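Local coordinates for protein ribokinase (Cryptococcus neoformans var. grubii serotype A, PDB 6CW5) that probably phosphorylates D-ribose at O-5 with ATP and a divalent cation such as magnesium, yielding D-ribose 5-phosphate and ADP, at residues S12-V17 and A136-L141. Residues are numbered along the deposited sequence; the frame is centred on the assembly and turned at random. Where two conformers were deposited one is given.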
loop_
_atom_site.group_PDB
_atom_site.type_symbol
_atom_site.label_atom_id
_atom_site.label_comp_id
_atom_site.label_asym_id
_atom_site.label_seq_id
_atom_site.Cartn_x
_atom_site.Cartn_y
_atom_site.Cartn_z
ATOM N N SER A 12 0.165 -18.708 -21.828
ATOM C CA SER A 12 0.656 -19.692 -20.868
ATOM C C SER A 12 0.503 -19.199 -19.431
ATOM O O SER A 12 0.944 -18.100 -19.082
ATOM C CB SER A 12 2.116 -20.030 -21.147
ATOM O OG SER A 12 2.211 -21.239 -21.881
ATOM N N SER A 13 -0.084 -20.026 -18.583
ATOM C CA SER A 13 -0.514 -19.541 -17.279
ATOM C C SER A 13 0.638 -19.442 -16.287
ATOM O O SER A 13 1.491 -20.326 -16.204
ATOM C CB SER A 13 -1.610 -20.448 -16.724
ATOM O OG SER A 13 -2.726 -20.460 -17.594
ATOM N N ARG A 14 0.655 -18.346 -15.528
ATOM C CA ARG A 14 1.659 -18.146 -14.493
ATOM C C ARG A 14 1.018 -17.340 -13.377
ATOM O O ARG A 14 0.348 -16.337 -13.637
ATOM C CB ARG A 14 2.910 -17.432 -15.037
ATOM C CG ARG A 14 4.047 -17.319 -13.999
ATOM C CD ARG A 14 5.383 -16.921 -14.630
ATOM N NE ARG A 14 5.871 -17.954 -15.538
ATOM C CZ ARG A 14 6.806 -18.854 -15.235
ATOM N NH1 ARG A 14 7.389 -18.860 -14.038
ATOM N NH2 ARG A 14 7.165 -19.751 -16.139
ATOM N N CYS A 15 1.207 -17.800 -12.139
ATOM C CA CYS A 15 0.574 -17.199 -10.975
ATOM C C CYS A 15 1.585 -16.407 -10.167
ATOM O O CYS A 15 2.675 -16.900 -9.869
ATOM C CB CYS A 15 -0.047 -18.270 -10.084
ATOM S SG CYS A 15 -0.902 -17.590 -8.655
ATOM N N LEU A 16 1.214 -15.199 -9.778
ATOM C CA LEU A 16 1.981 -14.460 -8.789
ATOM C C LEU A 16 1.226 -14.531 -7.473
ATOM O O LEU A 16 0.018 -14.230 -7.434
ATOM C CB LEU A 16 2.164 -13.002 -9.200
ATOM C CG LEU A 16 2.872 -12.103 -8.183
ATOM C CD1 LEU A 16 4.334 -12.499 -7.961
ATOM C CD2 LEU A 16 2.768 -10.678 -8.719
ATOM N N VAL A 17 1.906 -14.987 -6.430
ATOM C CA VAL A 17 1.388 -14.926 -5.060
ATOM C C VAL A 17 2.037 -13.733 -4.389
ATOM O O VAL A 17 3.255 -13.706 -4.190
ATOM C CB VAL A 17 1.667 -16.216 -4.271
ATOM C CG1 VAL A 17 1.041 -16.134 -2.856
ATOM C CG2 VAL A 17 1.155 -17.445 -5.041
ATOM N N ALA A 136 3.352 -8.270 -16.044
ATOM C CA ALA A 136 3.311 -8.615 -17.459
ATOM C C ALA A 136 3.372 -10.120 -17.694
ATOM O O ALA A 136 2.750 -10.623 -18.636
ATOM C CB ALA A 136 4.457 -7.919 -18.198
ATOM N N THR A 137 4.128 -10.857 -16.875
ATOM C CA THR A 137 4.297 -12.282 -17.150
ATOM C C THR A 137 3.202 -13.141 -16.533
ATOM O O THR A 137 3.201 -14.361 -16.734
ATOM C CB THR A 137 5.661 -12.771 -16.653
ATOM O OG1 THR A 137 5.730 -12.661 -15.230
ATOM C CG2 THR A 137 6.791 -11.949 -17.260
ATOM N N TYR A 138 2.271 -12.550 -15.795
ATOM C CA TYR A 138 1.323 -13.313 -14.990
ATOM C C TYR A 138 -0.075 -13.297 -15.590
ATOM O O TYR A 138 -0.520 -12.279 -16.125
ATOM C CB TYR A 138 1.264 -12.761 -13.569
ATOM C CG TYR A 138 2.618 -12.806 -12.924
ATOM C CD1 TYR A 138 3.191 -14.026 -12.563
ATOM C CD2 TYR A 138 3.346 -11.641 -12.713
ATOM C CE1 TYR A 138 4.437 -14.076 -11.972
ATOM C CE2 TYR A 138 4.602 -11.681 -12.118
ATOM C CZ TYR A 138 5.137 -12.901 -11.761
ATOM O OH TYR A 138 6.378 -12.954 -11.191
ATOM N N THR A 139 -0.762 -14.438 -15.481
ATOM C CA THR A 139 -2.170 -14.557 -15.812
ATOM C C THR A 139 -3.049 -14.630 -14.571
ATOM O O THR A 139 -4.257 -14.375 -14.668
ATOM C CB THR A 139 -2.416 -15.812 -16.669
ATOM O OG1 THR A 139 -1.916 -16.969 -15.978
ATOM C CG2 THR A 139 -1.726 -15.697 -18.035
ATOM N N HIS A 140 -2.476 -14.990 -13.419
ATOM C CA HIS A 140 -3.243 -15.192 -12.192
ATOM C C HIS A 140 -2.538 -14.506 -11.036
ATOM O O HIS A 140 -1.304 -14.512 -10.970
ATOM C CB HIS A 140 -3.412 -16.704 -11.888
ATOM C CG HIS A 140 -4.324 -17.395 -12.854
ATOM N ND1 HIS A 140 -3.990 -17.593 -14.178
ATOM C CD2 HIS A 140 -5.582 -17.869 -12.708
ATOM C CE1 HIS A 140 -4.992 -18.192 -14.796
ATOM N NE2 HIS A 140 -5.972 -18.361 -13.932
ATOM N N LEU A 141 -3.329 -13.939 -10.120
ATOM C CA LEU A 141 -2.835 -13.331 -8.891
ATOM C C LEU A 141 -3.529 -13.978 -7.709
ATOM O O LEU A 141 -4.755 -14.147 -7.718
ATOM C CB LEU A 141 -3.076 -11.822 -8.870
ATOM C CG LEU A 141 -2.783 -11.105 -7.546
ATOM C CD1 LEU A 141 -1.239 -10.950 -7.315
ATOM C CD2 LEU A 141 -3.488 -9.732 -7.530
HETATM O O HOH W 1 2.879 -15.398 -19.251
#
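Arg14 and Thr139 grip each other just ahead of the parallel pairing of Cys15 with His140. The carbonyl O of Arg14 accepts two backbone bonds. Thr139 N donates to it at 2.9 Å, in the carbonyl plane. His140 N donates to the same oxygen from a position tilted 30° from that plane. Arg14 N, facing the same way, donates to Thr139 OG1 at 3.0 Å, so a side-chain oxygen takes the place of a strand carbonyl. Thr139 chi1 of 56° sets OG1 between its own backbone N and carbonyl carbon, where it also shares a 2.8 Å hydrogen bond with His140 ND1, at the edge of the imidazole and in its plane. Regular pairing follows, with Leu16 N bound to His140 O at 2.9 Å.

Tyr138 lays its ring against Leu16, whose CB sits 3.6 Å from the ring centroid, a CH-pi contact over one face; Thr137 OG1 lies over the opposite face. Arg14 CG comes to 3.7 Å from Tyr138 CD1. Beyond Cys15 and His140 lies helix 279-292, whereas Leu16 and Leu141 point to the other side, against helix 149-161. Neighbouring parallel strands packed between helices in this way illustrate the three-layered alpha/beta core of the PfkB-family (ribokinase-like) fold, here at the start of the adjoining strands 15-18 and 140-143, in the interior of the large sheet.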